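Local coordinates for PspGI restriction endonuclease (Pyrococcus sp. GI-H, PDB 3BM3) that cuts DNA as a type II restriction endonuclease, binding its recognition site and flipping a base out of the double helix, at a contact of chain A with DNA and the interface of chains A and B. Coordinates in Å, arbitrary orientation; residue numbers count along the deposited sequence, not the author numbering. Chains: chain A/B, PspGI restriction endonuclease.

Contact 1: a contact of chain A with DNA. Residues chain A 60, 64, 93, 96-101, 161-162. With nucleotides of chain C.
Base readout centres on DA6, which is unpaired and lies between two walls of protein. On one face it is stacked by A:Phe64 of helix 52-80, whose phenyl lies only 14° from parallel to the five-membered ring of the purine, with CD1 of A:Phe64 3.4 Å from C4 of DA6. On the other face A:Gly100 of helix 85-115 sets its CA 3.6 Å from the centroid of that same five-membered ring, and the CB of A:Arg99 rests near C2. A water joins the purine N1 to NH1 of the extended A:Arg99. Next to the flipped base, the phenyl of A:Phe97 enters from the minor-groove side: O2 of DC5 stands 3.2 Å above one face, toward the rim, while NE2 of A:Gln93 covers the centre of the other. The same phenyl meets the DG7 base edge-to-face, planes 72° apart.

Backbone contacts hold the strand on both sides of this nucleotide. OP1 of DG7 accepts from NE of A:Arg96 at 2.8 Å, in the guanidinium plane, and from the amide NE2 of A:Gln93 at 2.9 Å; A:Arg96 NH2 also donates to A:Gln93 OE1, tying the two donors together. OP1 of DA6 is gripped by A:Arg161 NH1 at 3.0 Å and by the main-chain N of A:Lys162 at 2.9 Å, while the main-chain N of A:Arg161 serves OP1 of DC5. With CG anti to its backbone N (chi1 -174°), A:Arg161 extends so that its guanidinium centre lies against the deoxyribose O4' of DA6, and NE and NH2 both donate side-on to OE2 of A:Glu60, which fixes its rotation. An alanine here would lose the NH1 phosphate bond, the flat cover on O4' and the link to A:Glu60, and would probably loosen the flipped sugar. The site thus holds an extrahelical adenine within its target DNA.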
loop_
_atom_site.group_PDB
_atom_site.type_symbol
_atom_site.label_atom_id
_atom_site.label_comp_id
_atom_site.label_asym_id
_atom_site.label_seq_id
_atom_site.Cartn_x
_atom_site.Cartn_y
_atom_site.Cartn_z
ATOM N N GLU A 60 -14.348 17.238 1.160
ATOM C CA GLU A 60 -13.289 16.625 0.405
ATOM C C GLU A 60 -13.335 17.085 -1.060
ATOM O O GLU A 60 -12.331 17.510 -1.622
ATOM C CB GLU A 60 -13.412 15.114 0.528
ATOM C CG GLU A 60 -12.215 14.390 0.103
ATOM C CD GLU A 60 -12.235 14.060 -1.359
ATOM O OE1 GLU A 60 -13.244 14.329 -2.043
ATOM O OE2 GLU A 60 -11.225 13.525 -1.804
ATOM N N PHE A 64 -10.732 19.485 -3.034
ATOM C CA PHE A 64 -10.085 18.960 -4.279
ATOM C C PHE A 64 -10.255 19.955 -5.429
ATOM O O PHE A 64 -9.320 20.269 -6.161
ATOM C CB PHE A 64 -10.654 17.616 -4.649
ATOM C CG PHE A 64 -9.931 16.928 -5.775
ATOM C CD1 PHE A 64 -8.599 17.191 -6.040
ATOM C CD2 PHE A 64 -10.564 15.941 -6.511
ATOM C CE1 PHE A 64 -7.933 16.562 -7.047
ATOM C CE2 PHE A 64 -9.881 15.278 -7.532
ATOM C CZ PHE A 64 -8.543 15.599 -7.786
ATOM N N GLN A 93 0.631 14.393 -9.550
ATOM C CA GLN A 93 -0.017 13.134 -9.165
ATOM C C GLN A 93 0.430 12.756 -7.766
ATOM O O GLN A 93 -0.367 12.361 -6.949
ATOM C CB GLN A 93 0.238 11.992 -10.171
ATOM C CG GLN A 93 -0.385 10.711 -9.766
ATOM C CD GLN A 93 -1.878 10.850 -9.685
ATOM O OE1 GLN A 93 -2.538 10.949 -10.740
ATOM N NE2 GLN A 93 -2.425 10.941 -8.452
ATOM N N ARG A 96 -1.235 14.831 -5.331
ATOM C CA ARG A 96 -2.623 14.455 -5.200
ATOM C C ARG A 96 -2.769 13.242 -4.313
ATOM O O ARG A 96 -3.680 13.221 -3.537
ATOM C CB ARG A 96 -3.234 14.230 -6.582
ATOM C CG ARG A 96 -3.453 15.537 -7.347
ATOM C CD ARG A 96 -4.333 15.334 -8.542
ATOM N NE ARG A 96 -3.869 14.367 -9.516
ATOM C CZ ARG A 96 -3.118 14.640 -10.589
ATOM N NH1 ARG A 96 -2.672 15.865 -10.818
ATOM N NH2 ARG A 96 -2.793 13.667 -11.416
ATOM N N PHE A 97 -1.877 12.256 -4.416
ATOM C CA PHE A 97 -1.953 11.082 -3.550
ATOM C C PHE A 97 -1.777 11.540 -2.107
ATOM O O PHE A 97 -2.607 11.278 -1.249
ATOM C CB PHE A 97 -0.851 10.119 -3.925
ATOM C CG PHE A 97 -1.139 9.304 -5.177
ATOM C CD1 PHE A 97 -2.393 8.714 -5.352
ATOM C CD2 PHE A 97 -0.156 9.044 -6.101
ATOM C CE1 PHE A 97 -2.632 7.892 -6.437
ATOM C CE2 PHE A 97 -0.420 8.240 -7.202
ATOM C CZ PHE A 97 -1.639 7.659 -7.340
ATOM N N SER A 98 -0.675 12.228 -1.849
ATOM C CA SER A 98 -0.351 12.628 -0.477
ATOM C C SER A 98 -1.446 13.553 0.079
ATOM O O SER A 98 -1.991 13.322 1.173
ATOM C CB SER A 98 1.030 13.276 -0.412
ATOM O OG SER A 98 1.329 13.607 0.929
ATOM N N ARG A 99 -1.797 14.572 -0.693
ATOM C CA ARG A 99 -2.820 15.541 -0.273
ATOM C C ARG A 99 -4.215 14.987 -0.127
ATOM O O ARG A 99 -4.941 15.370 0.771
ATOM C CB ARG A 99 -2.863 16.719 -1.237
ATOM C CG ARG A 99 -1.597 17.545 -1.212
ATOM C CD ARG A 99 -1.637 18.548 -2.355
ATOM N NE ARG A 99 -0.553 19.511 -2.266
ATOM C CZ ARG A 99 -0.665 20.765 -1.832
ATOM N NH1 ARG A 99 -1.826 21.245 -1.431
ATOM N NH2 ARG A 99 0.401 21.554 -1.787
ATOM N N GLY A 100 -4.587 14.048 -0.984
ATOM C CA GLY A 100 -5.894 13.477 -0.904
ATOM C C GLY A 100 -5.971 12.712 0.415
ATOM O O GLY A 100 -7.000 12.760 1.089
ATOM N N GLY A 101 -4.905 12.011 0.783
ATOM C CA GLY A 101 -4.909 11.318 2.086
ATOM C C GLY A 101 -4.952 12.305 3.219
ATOM O O GLY A 101 -5.753 12.188 4.171
ATOM N N ARG A 161 -8.298 6.768 2.365
ATOM C CA ARG A 161 -9.258 7.282 1.410
ATOM C C ARG A 161 -9.613 6.081 0.538
ATOM O O ARG A 161 -10.359 5.197 0.990
ATOM C CB ARG A 161 -8.684 8.468 0.666
ATOM C CG ARG A 161 -9.650 9.163 -0.243
ATOM C CD ARG A 161 -8.968 10.352 -0.849
ATOM N NE ARG A 161 -9.831 11.066 -1.777
ATOM C CZ ARG A 161 -10.126 10.682 -3.019
ATOM N NH1 ARG A 161 -9.702 9.518 -3.509
ATOM N NH2 ARG A 161 -10.925 11.424 -3.772
ATOM N N LYS A 162 -9.145 6.037 -0.698
ATOM C CA LYS A 162 -9.248 4.776 -1.428
ATOM C C LYS A 162 -8.299 3.752 -0.798
ATOM O O LYS A 162 -7.223 4.088 -0.328
ATOM C CB LYS A 162 -9.017 4.941 -2.905
ATOM C CG LYS A 162 -10.181 5.671 -3.518
ATOM C CD LYS A 162 -9.940 6.049 -4.959
ATOM C CE LYS A 162 -11.224 6.661 -5.599
ATOM N NZ LYS A 162 -11.088 7.058 -7.025
ATOM P P DC C 4 -0.588 6.004 6.031
ATOM O OP1 DC C 4 -1.674 6.153 7.032
ATOM O OP2 DC C 4 -0.182 4.648 5.579
ATOM O "O5'" DC C 4 -1.015 6.864 4.762
ATOM C "C5'" DC C 4 -1.443 8.211 4.927
ATOM C "C4'" DC C 4 -1.366 8.937 3.607
ATOM O "O4'" DC C 4 -0.006 9.038 3.164
ATOM C "C3'" DC C 4 -2.059 8.207 2.475
ATOM O "O3'" DC C 4 -3.454 8.456 2.560
ATOM C "C2'" DC C 4 -1.430 8.857 1.255
ATOM C "C1'" DC C 4 -0.007 9.155 1.734
ATOM N N1 DC C 4 1.024 8.248 1.221
ATOM C C2 DC C 4 1.815 8.667 0.151
ATOM O O2 DC C 4 1.573 9.767 -0.371
ATOM N N3 DC C 4 2.812 7.866 -0.285
ATOM C C4 DC C 4 3.021 6.682 0.298
ATOM N N4 DC C 4 4.032 5.933 -0.140
ATOM C C5 DC C 4 2.203 6.217 1.368
ATOM C C6 DC C 4 1.227 7.023 1.791
ATOM P P DC C 5 -4.490 7.350 2.055
ATOM O OP1 DC C 5 -5.847 7.878 2.276
ATOM O OP2 DC C 5 -4.100 6.029 2.614
ATOM O "O5'" DC C 5 -4.240 7.313 0.484
ATOM C "C5'" DC C 5 -4.434 8.488 -0.286
ATOM C "C4'" DC C 5 -4.023 8.225 -1.714
ATOM O "O4'" DC C 5 -2.623 7.895 -1.704
ATOM C "C3'" DC C 5 -4.749 7.038 -2.345
ATOM O "O3'" DC C 5 -5.329 7.433 -3.581
ATOM C "C2'" DC C 5 -3.672 5.994 -2.571
ATOM C "C1'" DC C 5 -2.385 6.791 -2.554
ATOM N N1 DC C 5 -1.262 6.031 -1.999
ATOM C C2 DC C 5 -0.059 5.999 -2.697
ATOM O O2 DC C 5 0.053 6.690 -3.722
ATOM N N3 DC C 5 0.954 5.229 -2.236
ATOM C C4 DC C 5 0.797 4.530 -1.105
ATOM N N4 DC C 5 1.805 3.755 -0.701
ATOM C C5 DC C 5 -0.405 4.590 -0.347
ATOM C C6 DC C 5 -1.398 5.343 -0.823
ATOM P P DA C 6 -6.732 8.191 -3.578
ATOM O OP1 DA C 6 -7.613 7.633 -2.513
ATOM O OP2 DA C 6 -7.211 8.200 -4.987
ATOM O "O5'" DA C 6 -6.361 9.667 -3.118
ATOM C "C5'" DA C 6 -5.742 10.565 -4.025
ATOM C "C4'" DA C 6 -6.805 11.338 -4.758
ATOM O "O4'" DA C 6 -7.430 12.313 -3.888
ATOM C "C3'" DA C 6 -6.293 12.117 -5.969
ATOM O "O3'" DA C 6 -7.123 11.796 -7.077
ATOM C "C2'" DA C 6 -6.461 13.571 -5.563
ATOM C "C1'" DA C 6 -7.657 13.484 -4.646
ATOM N N9 DA C 6 -7.831 14.603 -3.718
ATOM C C8 DA C 6 -8.919 14.811 -2.911
ATOM N N7 DA C 6 -8.840 15.898 -2.187
ATOM C C5 DA C 6 -7.614 16.443 -2.535
ATOM C C6 DA C 6 -6.950 17.606 -2.116
ATOM N N6 DA C 6 -7.451 18.457 -1.215
ATOM N N1 DA C 6 -5.744 17.871 -2.660
ATOM C C2 DA C 6 -5.249 17.015 -3.565
ATOM N N3 DA C 6 -5.778 15.890 -4.039
ATOM C C4 DA C 6 -6.978 15.656 -3.477
ATOM P P DG C 7 -6.473 11.667 -8.536
ATOM O OP1 DG C 7 -5.052 12.058 -8.425
ATOM O OP2 DG C 7 -7.370 12.376 -9.477
ATOM O "O5'" DG C 7 -6.564 10.118 -8.874
ATOM C "C5'" DG C 7 -5.763 9.154 -8.204
ATOM C "C4'" DG C 7 -5.830 7.854 -8.966
ATOM O "O4'" DG C 7 -5.075 6.827 -8.279
ATOM C "C3'" DG C 7 -7.248 7.296 -9.095
ATOM O "O3'" DG C 7 -7.339 6.536 -10.297
ATOM C "C2'" DG C 7 -7.315 6.332 -7.928
ATOM C "C1'" DG C 7 -5.940 5.721 -8.072
ATOM N N9 DG C 7 -5.453 4.969 -6.924
ATOM C C8 DG C 7 -6.126 4.711 -5.752
ATOM N N7 DG C 7 -5.444 3.969 -4.927
ATOM C C5 DG C 7 -4.248 3.729 -5.588
ATOM C C6 DG C 7 -3.119 2.973 -5.196
ATOM O O6 DG C 7 -2.950 2.317 -4.161
ATOM N N1 DG C 7 -2.117 3.011 -6.158
ATOM C C2 DG C 7 -2.198 3.684 -7.355
ATOM N N2 DG C 7 -1.114 3.618 -8.149
ATOM N N3 DG C 7 -3.254 4.371 -7.742
ATOM C C4 DG C 7 -4.234 4.356 -6.817
HETATM O O HOH W 1 -9.180 8.967 -6.452
HETATM O O HOH W 2 -4.370 19.826 -0.855
HETATM O O HOH W 3 -6.338 9.394 4.494
#

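Contact 2: the interface of chains A and B. Residues chain A 165-166, 168-169, 172; chain B 165-166, 168-169.
The loop carrying residues 165-166 and the first turns of helix 167-181 in chain A meet the same segments of chain B across a two-fold axis. Four glutamates carry the contact. A:Glu165 and B:Glu169 bring their OE2 oxygens within 2.5 Å, and the twin pair, A:Glu169 and B:Glu165, does so at 2.6 Å. The side chains of each pair cross obliquely, with the carboxylates almost perpendicular (89° in the first pair), so the OE2 tip of Glu169 comes in against the flank of the Glu165 carboxylate, touching its CG and CD as well as OE2. Two bare carboxylates would repel at such separations; each pair probably shares a proton as a hydrogen bond, although no hydrogen is seen and its direction cannot be assigned.

Torsions explain the geometry. Glu165 holds CG in the crowded position between backbone N and carbonyl carbon (chi1 87° in A) and bends again at chi2, turning its carboxylate toward the partner. Glu169 instead puts CG anti to the carbonyl carbon and is extended beyond it (chi2 178° in A). A:Glu169 and B:Glu169 therefore run alongside each other in the same direction, their CG atoms packed 3.5 Å apart. The CG of A:Arg166 adds an apolar side to the pair, 3.4 Å from B:Glu169 OE2. The arginine charge is more distant, with NE of A:Arg166 5.6 Å from that oxygen; together with the nearby helix start, it may temper the accumulated acidity and ease the ionisation of one partner in each pair.

Beyond the carboxylates the helix starts themselves pack: CB of A:Arg168 lies 3.8 Å from CA of B:Glu169, and CA of A:Gly172 is 3.6 Å from the main-chain O of B:Arg168. The patch sits centrally between the subunits, where the chain leaving strand 155-160 turns into helix 167-181, with the DNA beside it.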
loop_
_atom_site.group_PDB
_atom_site.type_symbol
_atom_site.label_atom_id
_atom_site.label_comp_id
_atom_site.label_asym_id
_atom_site.label_seq_id
_atom_site.Cartn_x
_atom_site.Cartn_y
_atom_site.Cartn_z
ATOM N N GLU A 165 -5.519 -2.592 -2.155
ATOM C CA GLU A 165 -5.023 -3.697 -1.374
ATOM C C GLU A 165 -4.448 -3.239 -0.028
ATOM O O GLU A 165 -3.989 -4.057 0.761
ATOM C CB GLU A 165 -3.932 -4.446 -2.165
ATOM C CG GLU A 165 -2.543 -3.953 -2.047
ATOM C CD GLU A 165 -2.265 -2.553 -2.628
ATOM O OE1 GLU A 165 -3.118 -1.997 -3.338
ATOM O OE2 GLU A 165 -1.182 -2.020 -2.338
ATOM N N ARG A 166 -4.372 -1.924 0.194
ATOM C CA ARG A 166 -3.640 -1.340 1.299
ATOM C C ARG A 166 -4.272 -1.587 2.663
ATOM O O ARG A 166 -3.684 -1.318 3.707
ATOM C CB ARG A 166 -3.399 0.155 1.014
ATOM C CG ARG A 166 -2.373 0.365 -0.092
ATOM C CD ARG A 166 -2.181 1.810 -0.443
ATOM N NE ARG A 166 -3.193 2.210 -1.388
ATOM C CZ ARG A 166 -4.332 2.818 -1.095
ATOM N NH1 ARG A 166 -4.632 3.215 0.139
ATOM N NH2 ARG A 166 -5.178 3.038 -2.073
ATOM N N ARG A 168 -4.456 -4.363 3.887
ATOM C CA ARG A 168 -3.586 -5.318 4.574
ATOM C C ARG A 168 -2.547 -4.612 5.454
ATOM O O ARG A 168 -2.042 -5.211 6.376
ATOM C CB ARG A 168 -2.924 -6.284 3.614
ATOM C CG ARG A 168 -3.915 -7.243 2.988
ATOM C CD ARG A 168 -3.203 -8.381 2.302
ATOM N NE ARG A 168 -4.148 -9.300 1.676
ATOM C CZ ARG A 168 -4.784 -9.059 0.543
ATOM N NH1 ARG A 168 -4.520 -7.954 -0.163
ATOM N NH2 ARG A 168 -5.642 -9.947 0.059
ATOM N N GLU A 169 -2.225 -3.343 5.152
ATOM C CA GLU A 169 -1.360 -2.548 5.992
ATOM C C GLU A 169 -1.949 -2.433 7.381
ATOM O O GLU A 169 -1.238 -2.473 8.357
ATOM C CB GLU A 169 -1.141 -1.166 5.451
ATOM C CG GLU A 169 -0.362 -1.168 4.146
ATOM C CD GLU A 169 -0.173 0.201 3.555
ATOM O OE1 GLU A 169 -0.794 1.165 4.049
ATOM O OE2 GLU A 169 0.625 0.263 2.602
ATOM N N GLY A 172 -1.575 -5.585 9.168
ATOM C CA GLY A 172 -0.166 -5.626 9.569
ATOM C C GLY A 172 0.076 -4.801 10.803
ATOM O O GLY A 172 0.685 -5.259 11.774
ATOM N N GLU B 165 5.768 2.077 2.819
ATOM C CA GLU B 165 5.123 1.496 4.008
ATOM C C GLU B 165 4.416 0.184 3.686
ATOM O O GLU B 165 3.813 -0.467 4.553
ATOM C CB GLU B 165 4.094 2.504 4.536
ATOM C CG GLU B 165 2.710 2.506 3.886
ATOM C CD GLU B 165 2.647 2.875 2.401
ATOM O OE1 GLU B 165 3.648 3.420 1.852
ATOM O OE2 GLU B 165 1.581 2.597 1.817
ATOM N N ARG B 166 4.429 -0.190 2.404
ATOM C CA ARG B 166 3.673 -1.321 1.935
ATOM C C ARG B 166 4.116 -2.689 2.417
ATOM O O ARG B 166 3.417 -3.688 2.255
ATOM C CB ARG B 166 3.551 -1.255 0.404
ATOM C CG ARG B 166 2.649 -0.136 -0.037
ATOM C CD ARG B 166 2.606 0.083 -1.574
ATOM N NE ARG B 166 3.799 0.816 -1.991
ATOM C CZ ARG B 166 4.931 0.276 -2.434
ATOM N NH1 ARG B 166 5.052 -1.034 -2.631
ATOM N NH2 ARG B 166 5.940 1.076 -2.694
ATOM N N ARG B 168 3.942 -3.524 5.349
ATOM C CA ARG B 168 2.890 -3.974 6.272
ATOM C C ARG B 168 1.840 -4.842 5.593
ATOM O O ARG B 168 1.198 -5.657 6.243
ATOM C CB ARG B 168 2.269 -2.803 6.996
ATOM C CG ARG B 168 3.166 -2.180 8.050
ATOM C CD ARG B 168 2.391 -1.269 8.933
ATOM N NE ARG B 168 3.260 -0.548 9.857
ATOM C CZ ARG B 168 4.072 0.443 9.524
ATOM N NH1 ARG B 168 4.113 0.907 8.271
ATOM N NH2 ARG B 168 4.835 1.022 10.441
ATOM N N GLU B 169 1.686 -4.710 4.271
ATOM C CA GLU B 169 0.779 -5.591 3.519
ATOM C C GLU B 169 1.211 -7.025 3.626
ATOM O O GLU B 169 0.391 -7.922 3.723
ATOM C CB GLU B 169 0.694 -5.211 2.065
ATOM C CG GLU B 169 0.222 -3.789 1.831
ATOM C CD GLU B 169 0.172 -3.422 0.383
ATOM O OE1 GLU B 169 0.759 -4.145 -0.435
ATOM O OE2 GLU B 169 -0.530 -2.431 0.090
#

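The C-alpha centres of contact 1 and contact 2 lie about 18 Å apart, and a short stretch of chain joins them: A:Arg161 and A:Lys162 of contact 1 follow strand 155-160 and run directly into the loop of contact 2. The DNA links them too. NE of A:Arg166 comes within 2.8 Å of O6 of DG7. OE2 of B:Glu165 lies 2.8 Å from N4 of DC5. Residues at the subunit junction thus also approach base edges beside the flipped adenine. Dimer pairing is therefore likely to be coupled to site recognition, both subunits contributing around one strand.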